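Local coordinates for protein Crov588 (Cafeteriavirus, PDB 6NYR) that is of unknown function but folds as a leucine-rich repeat protein of FNIP repeats whose coils close into a nearly complete ring, at residues 229-243 with 250-264. Numbering follows the deposited sequence.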
ATOM      1  N   ASN A 229      21.405 -23.389 -18.008  1.00 63.21           N
ATOM      2  CA  ASN A 229      20.291 -23.348 -18.949  1.00 64.89           C
ATOM      3  C   ASN A 229      18.930 -23.443 -18.271  1.00 62.29           C
ATOM      4  O   ASN A 229      17.916 -23.495 -18.977  1.00 65.23           O
ATOM      5  CB  ASN A 229      20.427 -24.467 -19.990  1.00 70.97           C
ATOM      6  CG  ASN A 229      21.483 -24.165 -21.036  1.00 75.79           C
ATOM      7  OD1 ASN A 229      21.668 -23.010 -21.430  1.00 75.57           O
ATOM      8  ND2 ASN A 229      22.173 -25.201 -21.504  1.00 78.48           N
ATOM      9  N   SER A 230      18.876 -23.488 -16.940  1.00 60.06           N
ATOM     10  CA  SER A 230      17.608 -23.465 -16.225  1.00 59.89           C
ATOM     11  C   SER A 230      17.222 -22.067 -15.761  1.00 59.04           C
ATOM     12  O   SER A 230      16.062 -21.851 -15.388  1.00 63.33           O
ATOM     13  CB  SER A 230      17.666 -24.395 -15.005  1.00 61.54           C
ATOM     14  OG  SER A 230      18.769 -24.083 -14.171  1.00 61.33           O
ATOM     15  N   LEU A 231      18.154 -21.115 -15.790  1.00 54.94           N
ATOM     16  CA  LEU A 231      17.895 -19.786 -15.254  1.00 53.11           C
ATOM     17  C   LEU A 231      16.759 -19.105 -16.007  1.00 54.06           C
ATOM     18  O   LEU A 231      16.772 -19.024 -17.239  1.00 57.66           O
ATOM     19  CB  LEU A 231      19.162 -18.936 -15.339  1.00 52.50           C
ATOM     20  CG  LEU A 231      19.276 -17.817 -14.305  1.00 53.33           C
ATOM     21  CD1 LEU A 231      19.503 -18.420 -12.916  1.00 53.22           C
ATOM     22  CD2 LEU A 231      20.376 -16.834 -14.665  1.00 53.44           C
ATOM     23  N   THR A 232      15.781 -18.599 -15.255  1.00 50.39           N
ATOM     24  CA  THR A 232      14.720 -17.779 -15.819  1.00 51.81           C
ATOM     25  C   THR A 232      14.744 -16.336 -15.335  1.00 49.86           C
ATOM     26  O   THR A 232      14.227 -15.461 -16.035  1.00 47.18           O
ATOM     27  CB  THR A 232      13.347 -18.380 -15.478  1.00 54.11           C
ATOM     28  OG1 THR A 232      13.107 -18.266 -14.068  1.00 54.21           O
ATOM     29  CG2 THR A 232      13.302 -19.845 -15.880  1.00 56.09           C
ATOM     30  N   TYR A 233      15.328 -16.071 -14.168  1.00 50.63           N
ATOM     31  CA  TYR A 233      15.321 -14.760 -13.537  1.00 49.52           C
ATOM     32  C   TYR A 233      16.758 -14.364 -13.233  1.00 50.17           C
ATOM     33  O   TYR A 233      17.492 -15.127 -12.595  1.00 49.50           O
ATOM     34  CB  TYR A 233      14.477 -14.777 -12.253  1.00 47.57           C
ATOM     35  CG  TYR A 233      14.394 -13.444 -11.540  1.00 49.82           C
ATOM     36  CD1 TYR A 233      15.451 -12.985 -10.766  1.00 48.02           C
ATOM     37  CD2 TYR A 233      13.259 -12.646 -11.632  1.00 49.02           C
ATOM     38  CE1 TYR A 233      15.388 -11.772 -10.112  1.00 47.54           C
ATOM     39  CE2 TYR A 233      13.188 -11.432 -10.979  1.00 48.60           C
ATOM     40  CZ  TYR A 233      14.256 -10.998 -10.217  1.00 49.80           C
ATOM     41  OH  TYR A 233      14.200  -9.788  -9.560  1.00 47.02           O
ATOM     42  N   LEU A 234      17.160 -13.181 -13.704  1.00 48.81           N
ATOM     43  CA  LEU A 234      18.505 -12.661 -13.464  1.00 48.90           C
ATOM     44  C   LEU A 234      18.410 -11.182 -13.122  1.00 47.45           C
ATOM     45  O   LEU A 234      17.934 -10.386 -13.938  1.00 47.83           O
ATOM     46  CB  LEU A 234      19.404 -12.877 -14.689  1.00 46.83           C
ATOM     47  CG  LEU A 234      20.846 -12.384 -14.616  1.00 48.07           C
ATOM     48  CD1 LEU A 234      21.587 -13.049 -13.471  1.00 47.93           C
ATOM     49  CD2 LEU A 234      21.561 -12.638 -15.935  1.00 49.19           C
ATOM     50  N   GLU A 235      18.869 -10.818 -11.924  1.00 44.43           N
ATOM     51  CA  GLU A 235      18.850  -9.436 -11.456  1.00 46.05           C
ATOM     52  C   GLU A 235      20.248  -9.034 -11.013  1.00 45.17           C
ATOM     53  O   GLU A 235      20.792  -9.618 -10.069  1.00 48.96           O
ATOM     54  CB  GLU A 235      17.861  -9.257 -10.301  1.00 45.09           C
ATOM     55  CG  GLU A 235      17.924  -7.878  -9.652  1.00 45.42           C
ATOM     56  CD  GLU A 235      16.966  -7.729  -8.482  1.00 44.88           C
ATOM     57  OE1 GLU A 235      16.051  -8.565  -8.355  1.00 47.60           O
ATOM     58  OE2 GLU A 235      17.129  -6.770  -7.699  1.00 44.41           O
ATOM     59  N   PHE A 236      20.819  -8.033 -11.680  1.00 40.55           N
ATOM     60  CA  PHE A 236      22.122  -7.516 -11.296  1.00 43.38           C
ATOM     61  C   PHE A 236      21.986  -6.428 -10.231  1.00 43.12           C
ATOM     62  O   PHE A 236      20.911  -5.875  -9.996  1.00 40.52           O
ATOM     63  CB  PHE A 236      22.886  -6.949 -12.501  1.00 40.25           C
ATOM     64  CG  PHE A 236      23.334  -7.991 -13.473  1.00 43.87           C
ATOM     65  CD1 PHE A 236      24.365  -8.850 -13.154  1.00 44.39           C
ATOM     66  CD2 PHE A 236      22.728  -8.108 -14.713  1.00 45.93           C
ATOM     67  CE1 PHE A 236      24.775  -9.820 -14.044  1.00 46.64           C
ATOM     68  CE2 PHE A 236      23.136  -9.071 -15.609  1.00 46.29           C
ATOM     69  CZ  PHE A 236      24.162  -9.927 -15.274  1.00 46.38           C
ATOM     70  N   GLY A 237      23.115  -6.108  -9.598  1.00 44.39           N
ATOM     71  CA  GLY A 237      23.161  -5.111  -8.555  1.00 46.57           C
ATOM     72  C   GLY A 237      23.647  -3.760  -9.051  1.00 47.00           C
ATOM     73  O   GLY A 237      23.853  -3.531 -10.245  1.00 47.22           O
ATOM     74  N   ARG A 238      23.833  -2.850  -8.093  1.00 45.50           N
ATOM     75  CA  ARG A 238      24.128  -1.461  -8.424  1.00 46.62           C
ATOM     76  C   ARG A 238      25.318  -1.352  -9.369  1.00 47.33           C
ATOM     77  O   ARG A 238      25.247  -0.678 -10.402  1.00 49.06           O
ATOM     78  CB  ARG A 238      24.381  -0.669  -7.140  1.00 43.96           C
ATOM     79  CG  ARG A 238      24.523   0.829  -7.346  1.00 44.73           C
ATOM     80  CD  ARG A 238      25.106   1.504  -6.114  1.00 43.69           C
ATOM     81  NE  ARG A 238      25.301   2.939  -6.310  1.00 47.11           N
ATOM     82  CZ  ARG A 238      26.415   3.513  -6.754  1.00 47.92           C
ATOM     83  NH1 ARG A 238      27.475   2.786  -7.066  1.00 47.38           N
ATOM     84  NH2 ARG A 238      26.463   4.828  -6.885  1.00 49.35           N
ATOM     85  N   ASN A 239      26.429  -2.000  -9.021  1.00 45.12           N
ATOM     86  CA  ASN A 239      27.710  -1.722  -9.652  1.00 43.75           C
ATOM     87  C   ASN A 239      28.024  -2.592 -10.863  1.00 43.49           C
ATOM     88  O   ASN A 239      29.030  -2.336 -11.535  1.00 41.93           O
ATOM     89  CB  ASN A 239      28.840  -1.894  -8.630  1.00 43.14           C
ATOM     90  CG  ASN A 239      28.874  -0.786  -7.601  1.00 43.06           C
ATOM     91  OD1 ASN A 239      28.056   0.133  -7.629  1.00 41.45           O
ATOM     92  ND2 ASN A 239      29.813  -0.879  -6.665  1.00 45.13           N
ATOM     93  N   PHE A 240      27.226  -3.616 -11.155  1.00 43.61           N
ATOM     94  CA  PHE A 240      27.559  -4.475 -12.283  1.00 44.88           C
ATOM     95  C   PHE A 240      27.583  -3.665 -13.575  1.00 48.38           C
ATOM     96  O   PHE A 240      26.581  -3.045 -13.948  1.00 47.12           O
ATOM     97  CB  PHE A 240      26.575  -5.626 -12.431  1.00 44.93           C
ATOM     98  CG  PHE A 240      26.810  -6.439 -13.674  1.00 45.53           C
ATOM     99  CD1 PHE A 240      27.778  -7.426 -13.701  1.00 48.75           C
ATOM    100  CD2 PHE A 240      26.090  -6.182 -14.831  1.00 46.86           C
ATOM    101  CE1 PHE A 240      28.005  -8.162 -14.852  1.00 49.87           C
ATOM    102  CE2 PHE A 240      26.313  -6.911 -15.980  1.00 48.32           C
ATOM    103  CZ  PHE A 240      27.274  -7.904 -15.991  1.00 48.63           C
ATOM    104  N   ASN A 241      28.718  -3.687 -14.269  1.00 51.45           N
ATOM    105  CA  ASN A 241      28.880  -2.935 -15.505  1.00 50.73           C
ATOM    106  C   ASN A 241      29.933  -3.617 -16.381  1.00 50.62           C
ATOM    107  O   ASN A 241      30.976  -3.055 -16.715  1.00 51.89           O
ATOM    108  CB  ASN A 241      29.259  -1.486 -15.209  1.00 48.55           C
ATOM    109  CG  ASN A 241      29.085  -0.576 -16.413  1.00 47.52           C
ATOM    110  OD1 ASN A 241      28.363  -0.912 -17.357  1.00 45.61           O
ATOM    111  ND2 ASN A 241      29.748   0.577 -16.393  1.00 45.18           N
ATOM    112  N   GLN A 242      29.673  -4.863 -16.764  1.00 50.01           N
ATOM    113  CA  GLN A 242      30.555  -5.610 -17.647  1.00 54.59           C
ATOM    114  C   GLN A 242      29.828  -5.932 -18.945  1.00 55.13           C
ATOM    115  O   GLN A 242      28.602  -6.069 -18.967  1.00 56.97           O
ATOM    116  CB  GLN A 242      31.033  -6.919 -17.004  1.00 56.44           C
ATOM    117  CG  GLN A 242      31.864  -6.718 -15.760  1.00 55.82           C
ATOM    118  CD  GLN A 242      33.169  -6.015 -16.056  1.00 52.29           C
ATOM    119  OE1 GLN A 242      33.864  -6.349 -17.019  1.00 55.68           O
ATOM    120  NE2 GLN A 242      33.500  -5.019 -15.242  1.00 51.08           N
ATOM    121  N   GLN A 243      30.590  -6.053 -20.029  1.00 57.22           N
ATOM    122  CA  GLN A 243      29.991  -6.420 -21.303  1.00 62.06           C
ATOM    123  C   GLN A 243      29.467  -7.850 -21.289  1.00 60.34           C
ATOM    124  O   GLN A 243      30.096  -8.762 -20.745  1.00 60.28           O
ATOM    125  CB  GLN A 243      30.975  -6.254 -22.460  1.00 69.99           C
ATOM    126  CG  GLN A 243      30.911  -4.885 -23.095  1.00 75.10           C
ATOM    127  CD  GLN A 243      31.343  -4.906 -24.552  1.00 77.13           C
ATOM    128  OE1 GLN A 243      31.819  -5.925 -25.057  1.00 77.15           O
ATOM    129  NE2 GLN A 243      31.120  -3.798 -25.250  1.00 76.64           N
ATOM    130  N   PRO A 250      21.538 -17.530 -20.796  1.00 58.13           N
ATOM    131  CA  PRO A 250      20.921 -18.786 -21.241  1.00 57.83           C
ATOM    132  C   PRO A 250      19.624 -18.540 -21.997  1.00 58.92           C
ATOM    133  O   PRO A 250      18.957 -17.513 -21.850  1.00 54.78           O
ATOM    134  CB  PRO A 250      20.674 -19.554 -19.937  1.00 58.70           C
ATOM    135  CG  PRO A 250      20.533 -18.485 -18.900  1.00 58.51           C
ATOM    136  CD  PRO A 250      21.444 -17.353 -19.332  1.00 57.89           C
ATOM    137  N   ASN A 251      19.272 -19.525 -22.817  1.00 63.37           N
ATOM    138  CA  ASN A 251      18.119 -19.476 -23.708  1.00 65.04           C
ATOM    139  C   ASN A 251      16.799 -19.724 -22.999  1.00 60.90           C
ATOM    140  O   ASN A 251      15.769 -19.854 -23.667  1.00 60.07           O
ATOM    141  CB  ASN A 251      18.332 -20.497 -24.824  1.00 72.05           C
ATOM    142  CG  ASN A 251      19.348 -20.031 -25.855  1.00 77.51           C
ATOM    143  OD1 ASN A 251      19.385 -18.854 -26.223  1.00 76.53           O
ATOM    144  ND2 ASN A 251      20.203 -20.947 -26.298  1.00 80.80           N
ATOM    145  N   SER A 252      16.813 -19.783 -21.671  1.00 60.97           N
ATOM    146  CA  SER A 252      15.616 -19.982 -20.864  1.00 60.00           C
ATOM    147  C   SER A 252      15.195 -18.727 -20.110  1.00 59.01           C
ATOM    148  O   SER A 252      14.148 -18.730 -19.453  1.00 57.28           O
ATOM    149  CB  SER A 252      15.857 -21.124 -19.872  1.00 61.75           C
ATOM    150  OG  SER A 252      17.162 -21.041 -19.319  1.00 59.61           O
ATOM    151  N   LEU A 253      15.981 -17.655 -20.191  1.00 57.62           N
ATOM    152  CA  LEU A 253      15.756 -16.469 -19.372  1.00 55.34           C
ATOM    153  C   LEU A 253      14.479 -15.744 -19.784  1.00 52.56           C
ATOM    154  O   LEU A 253      14.256 -15.476 -20.968  1.00 51.00           O
ATOM    155  CB  LEU A 253      16.959 -15.535 -19.493  1.00 55.14           C
ATOM    156  CG  LEU A 253      17.242 -14.540 -18.372  1.00 52.86           C
ATOM    157  CD1 LEU A 253      17.507 -15.218 -17.054  1.00 50.69           C
ATOM    158  CD2 LEU A 253      18.437 -13.664 -18.786  1.00 53.88           C
ATOM    159  N   THR A 254      13.644 -15.417 -18.795  1.00 50.23           N
ATOM    160  CA  THR A 254      12.427 -14.654 -19.033  1.00 50.61           C
ATOM    161  C   THR A 254      12.429 -13.266 -18.406  1.00 49.54           C
ATOM    162  O   THR A 254      11.770 -12.372 -18.938  1.00 50.73           O
ATOM    163  CB  THR A 254      11.206 -15.419 -18.502  1.00 53.09           C
ATOM    164  OG1 THR A 254      11.353 -15.653 -17.095  1.00 54.40           O
ATOM    165  CG2 THR A 254      11.056 -16.753 -19.223  1.00 56.78           C
ATOM    166  N   TYR A 255      13.126 -13.069 -17.289  1.00 48.05           N
ATOM    167  CA  TYR A 255      13.212 -11.775 -16.624  1.00 50.28           C
ATOM    168  C   TYR A 255      14.674 -11.358 -16.511  1.00 51.80           C
ATOM    169  O   TYR A 255      15.501 -12.118 -15.993  1.00 50.70           O
ATOM    170  CB  TYR A 255      12.586 -11.821 -15.221  1.00 52.88           C
ATOM    171  CG  TYR A 255      11.073 -11.842 -15.189  1.00 59.87           C
ATOM    172  CD1 TYR A 255      10.361 -12.865 -15.798  1.00 60.28           C
ATOM    173  CD2 TYR A 255      10.356 -10.850 -14.527  1.00 60.56           C
ATOM    174  CE1 TYR A 255       8.980 -12.893 -15.767  1.00 60.82           C
ATOM    175  CE2 TYR A 255       8.974 -10.871 -14.489  1.00 61.12           C
ATOM    176  CZ  TYR A 255       8.290 -11.895 -15.111  1.00 63.10           C
ATOM    177  OH  TYR A 255       6.914 -11.917 -15.074  1.00 66.08           O
ATOM    178  N   LEU A 256      14.987 -10.146 -16.973  1.00 50.09           N
ATOM    179  CA  LEU A 256      16.338  -9.595 -16.900  1.00 48.50           C
ATOM    180  C   LEU A 256      16.263  -8.182 -16.344  1.00 46.58           C
ATOM    181  O   LEU A 256      15.574  -7.326 -16.910  1.00 47.08           O
ATOM    182  CB  LEU A 256      17.007  -9.583 -18.279  1.00 47.22           C
ATOM    183  CG  LEU A 256      18.376  -8.907 -18.376  1.00 45.94           C
ATOM    184  CD1 LEU A 256      19.439  -9.729 -17.651  1.00 43.15           C
ATOM    185  CD2 LEU A 256      18.787  -8.661 -19.824  1.00 44.78           C
ATOM    186  N   GLU A 257      16.959  -7.936 -15.238  1.00 45.99           N
ATOM    187  CA  GLU A 257      17.000  -6.606 -14.644  1.00 48.77           C
ATOM    188  C   GLU A 257      18.446  -6.187 -14.423  1.00 47.55           C
ATOM    189  O   GLU A 257      19.216  -6.908 -13.779  1.00 44.30           O
ATOM    190  CB  GLU A 257      16.241  -6.557 -13.312  1.00 48.13           C
ATOM    191  CG  GLU A 257      16.349  -5.217 -12.595  1.00 49.30           C
ATOM    192  CD  GLU A 257      15.366  -5.082 -11.443  1.00 50.00           C
ATOM    193  OE1 GLU A 257      14.602  -6.038 -11.196  1.00 52.35           O
ATOM    194  OE2 GLU A 257      15.342  -4.013 -10.801  1.00 50.54           O
ATOM    195  N   PHE A 258      18.809  -5.024 -14.954  1.00 46.47           N
ATOM    196  CA  PHE A 258      20.105  -4.427 -14.683  1.00 45.14           C
ATOM    197  C   PHE A 258      19.996  -3.454 -13.513  1.00 44.32           C
ATOM    198  O   PHE A 258      18.924  -2.923 -13.212  1.00 44.19           O
ATOM    199  CB  PHE A 258      20.638  -3.688 -15.909  1.00 46.41           C
ATOM    200  CG  PHE A 258      20.952  -4.584 -17.068  1.00 46.98           C
ATOM    201  CD1 PHE A 258      22.116  -5.331 -17.091  1.00 46.22           C
ATOM    202  CD2 PHE A 258      20.086  -4.666 -18.143  1.00 46.11           C
ATOM    203  CE1 PHE A 258      22.405  -6.154 -18.160  1.00 46.66           C
ATOM    204  CE2 PHE A 258      20.368  -5.488 -19.218  1.00 48.06           C
ATOM    205  CZ  PHE A 258      21.531  -6.233 -19.227  1.00 47.80           C
ATOM    206  N   GLY A 259      21.134  -3.209 -12.868  1.00 46.12           N
ATOM    207  CA  GLY A 259      21.216  -2.256 -11.784  1.00 45.60           C
ATOM    208  C   GLY A 259      21.659  -0.885 -12.263  1.00 44.43           C
ATOM    209  O   GLY A 259      21.756  -0.605 -13.460  1.00 46.01           O
ATOM    210  N   ARG A 260      21.961  -0.025 -11.292  1.00 43.09           N
ATOM    211  CA  ARG A 260      22.219   1.381 -11.586  1.00 45.69           C
ATOM    212  C   ARG A 260      23.258   1.563 -12.688  1.00 45.62           C
ATOM    213  O   ARG A 260      23.016   2.276 -13.669  1.00 43.57           O
ATOM    214  CB  ARG A 260      22.666   2.097 -10.307  1.00 45.18           C
ATOM    215  CG  ARG A 260      23.035   3.559 -10.515  1.00 47.83           C
ATOM    216  CD  ARG A 260      23.235   4.284  -9.190  1.00 48.79           C
ATOM    217  NE  ARG A 260      23.555   5.693  -9.396  1.00 52.74           N
ATOM    218  CZ  ARG A 260      24.772   6.147  -9.683  1.00 55.11           C
ATOM    219  NH1 ARG A 260      25.787   5.303  -9.794  1.00 53.63           N
ATOM    220  NH2 ARG A 260      24.973   7.443  -9.855  1.00 57.35           N
ATOM    221  N   ASN A 261      24.418   0.921 -12.551  1.00 45.66           N
ATOM    222  CA  ASN A 261      25.598   1.343 -13.290  1.00 44.94           C
ATOM    223  C   ASN A 261      25.782   0.666 -14.644  1.00 45.47           C
ATOM    224  O   ASN A 261      26.673   1.077 -15.396  1.00 47.66           O
ATOM    225  CB  ASN A 261      26.861   1.090 -12.450  1.00 44.67           C
ATOM    226  CG  ASN A 261      26.977   2.020 -11.257  1.00 44.61           C
ATOM    227  OD1 ASN A 261      26.139   2.906 -11.051  1.00 41.86           O
ATOM    228  ND2 ASN A 261      28.019   1.819 -10.456  1.00 43.38           N
ATOM    229  N   PHE A 262      24.998  -0.351 -14.983  1.00 45.09           N
ATOM    230  CA  PHE A 262      25.215  -1.015 -16.261  1.00 45.84           C
ATOM    231  C   PHE A 262      24.996  -0.035 -17.409  1.00 48.64           C
ATOM    232  O   PHE A 262      23.912   0.542 -17.544  1.00 45.53           O
ATOM    233  CB  PHE A 262      24.296  -2.212 -16.435  1.00 44.83           C
ATOM    234  CG  PHE A 262      24.441  -2.880 -17.772  1.00 43.60           C
ATOM    235  CD1 PHE A 262      25.408  -3.851 -17.973  1.00 47.80           C
ATOM    236  CD2 PHE A 262      23.636  -2.517 -18.835  1.00 43.89           C
ATOM    237  CE1 PHE A 262      25.550  -4.465 -19.204  1.00 48.05           C
ATOM    238  CE2 PHE A 262      23.775  -3.123 -20.068  1.00 45.83           C
ATOM    239  CZ  PHE A 262      24.733  -4.100 -20.253  1.00 46.67           C
ATOM    240  N   ASN A 263      26.009   0.132 -18.251  1.00 51.63           N
ATOM    241  CA  ASN A 263      25.952   1.073 -19.359  1.00 49.80           C
ATOM    242  C   ASN A 263      26.854   0.572 -20.487  1.00 50.34           C
ATOM    243  O   ASN A 263      27.751   1.249 -20.971  1.00 48.11           O
ATOM    244  CB  ASN A 263      26.363   2.466 -18.885  1.00 48.54           C
ATOM    245  CG  ASN A 263      26.027   3.543 -19.899  1.00 49.85           C
ATOM    246  OD1 ASN A 263      25.263   3.310 -20.841  1.00 47.39           O
ATOM    247  ND2 ASN A 263      26.587   4.729 -19.712  1.00 51.67           N
ATOM    248  N   GLN A 264      26.608  -0.659 -20.929  1.00 53.59           N
ATOM    249  CA  GLN A 264      27.379  -1.285 -21.992  1.00 54.30           C
ATOM    250  C   GLN A 264      26.521  -1.462 -23.239  1.00 52.66           C
ATOM    251  O   GLN A 264      25.296  -1.588 -23.159  1.00 51.70           O
ATOM    252  CB  GLN A 264      27.916  -2.655 -21.560  1.00 53.80           C
ATOM    253  CG  GLN A 264      28.886  -2.600 -20.396  1.00 54.54           C
ATOM    254  CD  GLN A 264      30.143  -1.817 -20.720  1.00 53.19           C
ATOM    255  OE1 GLN A 264      30.704  -1.931 -21.816  1.00 50.27           O
ATOM    256  NE2 GLN A 264      30.589  -1.008 -19.768  1.00 52.54           N
TER
HETATM  257  O   HOH W   1      24.288  -3.158 -12.983  1.00 30.32           O
HETATM  258  O   HOH W   2      30.429  -1.162 -24.651  1.00 44.64           O
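N241 reaches across to the next coil with its amide oxygen: OD1 takes the backbone N-H of N263 at 2.7 Å, the donor standing well above the amide plane, and NE2 of Q264 adds a weak second bond. With CG anti to the backbone N (chi1 -165°), the carboxamide swings out of its own coil to meet that N-H. The same step recurs on both sides, N219 OD1 holding N241 N and N263 OD1 holding N285 N, which makes an asparagine ladder of the kind known from leucine-rich repeats.

Inside the coils, like side chains run side by side. F236 and F258 point the same way with near-parallel planes, 13° apart, but are slid so far that they barely overlap; CD2 of F236 meets CD1 of F258 at 3.7 Å. Each phenyl is also covered within its own coil, F240 lying over one face of F236 and F262 over one face of F258. L234 CD2 touches L256 CD1 beside them, while L253 CD1 packs on CB of L234.

On the other face of the strands, the carboxylates of E235 and E257 are stacked with OE1 atoms 4.1 Å apart, a pairing that would probably raise their proton affinity. OH of Y233 also donates to OE1 of E235, which would partly counter that effect there. Farther along, R238 and R260 extend in step, their guanidinium planes 8° apart, and NH1 of R238 is steadied by OD1 of N239 in the plane of both groups.

Strands 233-235 and 255-257 run parallel, their axes 4.9 Å apart at closest approach, and T232 O accepts from both T254 N and Y255 N. Strand 211-213 continues the parallel strands beyond 233-235, and strand 277-279 follows 255-257 round the ring.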